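Long-range contacts in Ctr9 protein (Myceliophthora thermophila, PDB 6AF0), which probably binds the RNA polymerase II complex as the tetratricopeptide-repeat scaffold subunit of the Paf1 complex: residues 529-534 with 559-564; 535-540 with 551-556. All coordinates share one frame; numbering follows the deposited sequence.

Interaction 1: 529-534 with 559-564; sequences LPPQLL and DSCARI
Pro531 and Ser560 bring the two backbones nearest to each other, with their CA atoms 5.9 Å apart, where the start of helix 531-543 meets the last turns of helix 547-566. This is the far end of a helical hairpin that matches a tetratricopeptide repeat. Pro530 is the N-cap of the first helix, and the prolines suit this place because the opening turn of a helix does not need their missing N-H groups. The carbonyl of Leu529, just ahead of the helix, accepts a hydrogen bond from Ser560, OG to O 2.5 Å, with a C=O...donor angle of 148° and the donor tilted 32° out of the carbonyl plane. Ser560 reaches it with OG anti to its own backbone N (chi1 176°). The CB of Ser560 meets Leu534 CD1 at 4.1 Å, so one small residue serves both a polar and an apolar neighbour. Beside it, Cys561 presents its sulfur to CB and CG of the Pro531 ring, an apolar touch that Leu576, Leu577 and Ile580 of helix 573-591 continue. Arg563 bends at chi3, its NH2 only loosely near Leu529 N (3.8 Å). Ser560 O lies over one guanidinium face.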
# COMPACT_ATOMS: atom_id res chain seq x y z
N LEU A 529 23.58 14.56 -1.23
CA LEU A 529 22.98 13.34 -0.66
C LEU A 529 23.44 12.18 -1.55
O LEU A 529 24.24 12.39 -2.47
CB LEU A 529 21.46 13.44 -0.70
CG LEU A 529 20.72 14.57 0.01
CD1 LEU A 529 21.67 15.70 0.38
CD2 LEU A 529 19.59 15.11 -0.86
N PRO A 530 22.95 10.94 -1.31
CA PRO A 530 23.45 9.88 -2.19
C PRO A 530 23.15 10.15 -3.68
O PRO A 530 22.06 10.67 -4.01
CB PRO A 530 22.75 8.61 -1.68
CG PRO A 530 22.27 8.94 -0.30
CD PRO A 530 22.05 10.42 -0.27
N PRO A 531 24.10 9.82 -4.56
CA PRO A 531 24.06 10.12 -6.00
C PRO A 531 22.82 9.59 -6.75
O PRO A 531 22.29 10.26 -7.63
CB PRO A 531 25.30 9.41 -6.54
CG PRO A 531 26.23 9.36 -5.39
CD PRO A 531 25.35 9.14 -4.20
N GLN A 532 22.38 8.39 -6.41
CA GLN A 532 21.29 7.79 -7.14
C GLN A 532 20.03 8.62 -6.98
O GLN A 532 19.35 8.95 -7.95
CB GLN A 532 21.08 6.36 -6.67
CG GLN A 532 22.27 5.45 -6.94
CD GLN A 532 23.26 5.42 -5.80
OE1 GLN A 532 23.24 6.28 -4.91
NE2 GLN A 532 24.14 4.42 -5.81
N LEU A 533 19.74 9.00 -5.74
CA LEU A 533 18.59 9.83 -5.48
C LEU A 533 18.63 11.12 -6.33
O LEU A 533 17.67 11.45 -7.01
CB LEU A 533 18.51 10.17 -3.99
CG LEU A 533 17.33 11.05 -3.55
CD1 LEU A 533 15.99 10.38 -3.80
CD2 LEU A 533 17.42 11.42 -2.09
N LEU A 534 19.75 11.82 -6.27
CA LEU A 534 19.92 13.08 -7.00
C LEU A 534 19.79 12.90 -8.50
O LEU A 534 19.15 13.71 -9.18
CB LEU A 534 21.29 13.68 -6.70
CG LEU A 534 21.63 13.93 -5.23
CD1 LEU A 534 23.08 14.36 -5.11
CD2 LEU A 534 20.70 14.98 -4.63
N ASP A 559 29.36 15.48 -7.89
CA ASP A 559 30.13 15.97 -6.75
C ASP A 559 30.00 14.97 -5.62
O ASP A 559 30.99 14.50 -5.06
CB ASP A 559 29.62 17.34 -6.34
CG ASP A 559 29.89 18.39 -7.39
OD1 ASP A 559 30.87 18.23 -8.16
OD2 ASP A 559 29.10 19.35 -7.46
N SER A 560 28.75 14.61 -5.34
CA SER A 560 28.44 13.68 -4.28
C SER A 560 29.21 12.36 -4.44
O SER A 560 29.68 11.84 -3.44
CB SER A 560 26.93 13.44 -4.21
OG SER A 560 26.64 12.46 -3.23
N CYS A 561 29.32 11.83 -5.66
CA CYS A 561 30.15 10.63 -5.93
C CYS A 561 31.62 10.85 -5.63
O CYS A 561 32.33 9.94 -5.20
CB CYS A 561 30.08 10.17 -7.39
SG CYS A 561 28.50 9.56 -8.00
N ALA A 562 32.10 12.05 -5.92
CA ALA A 562 33.48 12.41 -5.62
C ALA A 562 33.72 12.35 -4.11
O ALA A 562 34.73 11.81 -3.67
CB ALA A 562 33.83 13.78 -6.18
N ARG A 563 32.80 12.91 -3.33
CA ARG A 563 32.88 12.84 -1.88
C ARG A 563 32.90 11.40 -1.37
O ARG A 563 33.59 11.11 -0.41
CB ARG A 563 31.73 13.60 -1.22
CG ARG A 563 31.42 13.13 0.20
CD ARG A 563 30.56 14.13 0.95
NE ARG A 563 29.30 14.35 0.26
CZ ARG A 563 28.31 13.47 0.19
NH1 ARG A 563 28.38 12.27 0.76
NH2 ARG A 563 27.22 13.78 -0.46
N ILE A 564 32.14 10.52 -2.00
CA ILE A 564 32.15 9.11 -1.58
C ILE A 564 33.51 8.48 -1.95
O ILE A 564 34.09 7.71 -1.18
CB ILE A 564 30.97 8.31 -2.17
CG1 ILE A 564 29.61 8.98 -1.87
CG2 ILE A 564 30.96 6.87 -1.64
CD1 ILE A 564 29.36 9.35 -0.42

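Interaction 2: 535-540 with 551-556; sequences NNIGCF and TEFFQA
Phe553 and Phe554 present their rings differently to helix 535-540. The Phe553 ring takes Ile537 over one face: CG2 sits above its centre, 3.8 Å from the centroid and 12° off the ring normal, a CH-pi contact. The Phe554 ring has Gly538 CA over one face and Asn535 CG at its edge, in plane, while Cys539 SG also lies at the edge, 5.5 Å from the centroid, a sulfur-aromatic contact. Asn535 OD1 comes within 3.7 Å of Phe554 CE1, its amide plane turned 62° from the ring. Ile537 has CG2 anti to its backbone N, which directs that methyl at the ring. Gly538 packs its bare CA against Phe553 CB at 3.9 Å, and its carbonyl carbon lies near Phe554 CZ. A CB on Gly538 would run into Phe554 CE1, and its absence lets the antiparallel axes of 535-540 and 551-556 come within 8.0 Å, crossing at -165°. Gly538 and Phe554 stand where the repeat consensus has its small residue of the first helix and its aromatic residue of the second. An alanine in place of Phe553 would probably leave Ile537 CG2 without its ring face and open a gap beside Tyr541, whose ring also meets that of Phe553. Ring faces against a methyl and a bare CA thus hold the helices, so specificity comes from shape, and the amide nitrogen of Asn535 is satisfied by the backbone of another protein chain instead of across the contact.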
# COMPACT_ATOMS: atom_id res chain seq x y z
N ASN A 535 20.38 11.83 -9.02
CA ASN A 535 20.27 11.50 -10.44
C ASN A 535 18.82 11.31 -10.86
O ASN A 535 18.36 11.95 -11.80
CB ASN A 535 21.05 10.23 -10.78
CG ASN A 535 21.04 9.93 -12.27
OD1 ASN A 535 22.03 10.16 -12.96
ND2 ASN A 535 19.93 9.41 -12.76
N ASN A 536 18.11 10.45 -10.15
CA ASN A 536 16.74 10.18 -10.55
C ASN A 536 15.93 11.46 -10.52
O ASN A 536 15.22 11.78 -11.47
CB ASN A 536 16.10 9.10 -9.68
CG ASN A 536 16.80 7.75 -9.82
OD1 ASN A 536 17.89 7.65 -10.39
ND2 ASN A 536 16.18 6.71 -9.28
N ILE A 537 16.08 12.23 -9.46
CA ILE A 537 15.36 13.48 -9.35
C ILE A 537 15.68 14.25 -10.60
O ILE A 537 14.78 14.75 -11.27
CB ILE A 537 15.74 14.28 -8.08
CG1 ILE A 537 15.33 13.51 -6.83
CG2 ILE A 537 15.06 15.64 -8.09
CD1 ILE A 537 15.75 14.16 -5.54
N GLY A 538 16.97 14.31 -10.94
CA GLY A 538 17.44 14.97 -12.17
C GLY A 538 16.71 14.50 -13.40
O GLY A 538 16.29 15.31 -14.22
N CYS A 539 16.54 13.18 -13.48
CA CYS A 539 15.83 12.48 -14.56
C CYS A 539 14.38 12.86 -14.68
O CYS A 539 13.85 12.98 -15.80
CB CYS A 539 15.88 10.96 -14.35
SG CYS A 539 17.53 10.21 -14.50
N PHE A 540 13.72 13.04 -13.53
CA PHE A 540 12.29 13.39 -13.53
C PHE A 540 12.13 14.83 -13.89
O PHE A 540 11.21 15.21 -14.63
CB PHE A 540 11.59 13.05 -12.20
CG PHE A 540 11.34 11.58 -12.03
CD1 PHE A 540 10.50 10.89 -12.90
CD2 PHE A 540 11.97 10.88 -11.02
CE1 PHE A 540 10.29 9.53 -12.76
CE2 PHE A 540 11.77 9.52 -10.87
CZ PHE A 540 10.93 8.84 -11.74
N THR A 551 20.12 19.52 -14.73
CA THR A 551 21.58 19.69 -14.90
C THR A 551 22.31 19.95 -13.58
O THR A 551 23.39 19.41 -13.33
CB THR A 551 21.89 20.83 -15.90
OG1 THR A 551 21.57 20.41 -17.23
CG2 THR A 551 23.35 21.20 -15.88
N GLU A 552 21.70 20.78 -12.74
CA GLU A 552 22.27 21.09 -11.43
C GLU A 552 22.25 19.86 -10.54
O GLU A 552 23.22 19.59 -9.81
CB GLU A 552 21.51 22.25 -10.78
CG GLU A 552 21.46 23.47 -11.68
CD GLU A 552 20.97 24.73 -11.00
OE1 GLU A 552 19.98 24.64 -10.22
OE2 GLU A 552 21.57 25.80 -11.28
N PHE A 553 21.17 19.10 -10.65
CA PHE A 553 21.03 17.83 -9.91
C PHE A 553 22.03 16.77 -10.35
O PHE A 553 22.62 16.09 -9.52
CB PHE A 553 19.61 17.29 -9.98
CG PHE A 553 18.78 17.67 -8.80
CD1 PHE A 553 17.94 18.78 -8.85
CD2 PHE A 553 18.86 16.96 -7.61
CE1 PHE A 553 17.20 19.14 -7.75
CE2 PHE A 553 18.10 17.31 -6.50
CZ PHE A 553 17.28 18.40 -6.57
N PHE A 554 22.24 16.62 -11.66
CA PHE A 554 23.29 15.73 -12.14
C PHE A 554 24.67 16.14 -11.65
O PHE A 554 25.46 15.28 -11.25
CB PHE A 554 23.32 15.66 -13.66
CG PHE A 554 22.09 15.06 -14.26
CD1 PHE A 554 21.65 13.82 -13.82
CD2 PHE A 554 21.37 15.73 -15.25
CE1 PHE A 554 20.51 13.25 -14.35
CE2 PHE A 554 20.23 15.16 -15.78
CZ PHE A 554 19.80 13.92 -15.34
N GLN A 555 24.97 17.45 -11.71
CA GLN A 555 26.26 17.94 -11.29
C GLN A 555 26.43 17.64 -9.82
O GLN A 555 27.49 17.17 -9.39
CB GLN A 555 26.40 19.44 -11.53
CG GLN A 555 27.77 19.99 -11.16
CD GLN A 555 28.91 19.27 -11.87
OE1 GLN A 555 29.76 18.63 -11.23
NE2 GLN A 555 28.91 19.34 -13.21
N ALA A 556 25.37 17.89 -9.07
CA ALA A 556 25.35 17.64 -7.62
C ALA A 556 25.59 16.16 -7.31
O ALA A 556 26.26 15.82 -6.32
CB ALA A 556 24.03 18.09 -7.02

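Both interactions join helix 531-543 to helix 547-566, and along the chain interaction 2 is nested inside the loop closed by interaction 1. Interaction 2 lies nearer the turn between the helices, interaction 1 at the opposite end of the hairpin, and their centres are 10 Å apart. They merge at Leu534, whose O lies 3.6 Å from Phe553 CD2 and whose CD1 lies 3.7 Å from Ala556 O. Helix 573-591 packs against both, through Cys561 in one and Phe554 in the other, while helix 488-504 meets Leu529 and Ile537. The hairpin thus lies between these two helices, and other protein chains adjoin both contacts, at Gln532 in interaction 1 and at Asn535, Cys539 and Phe554 in interaction 2.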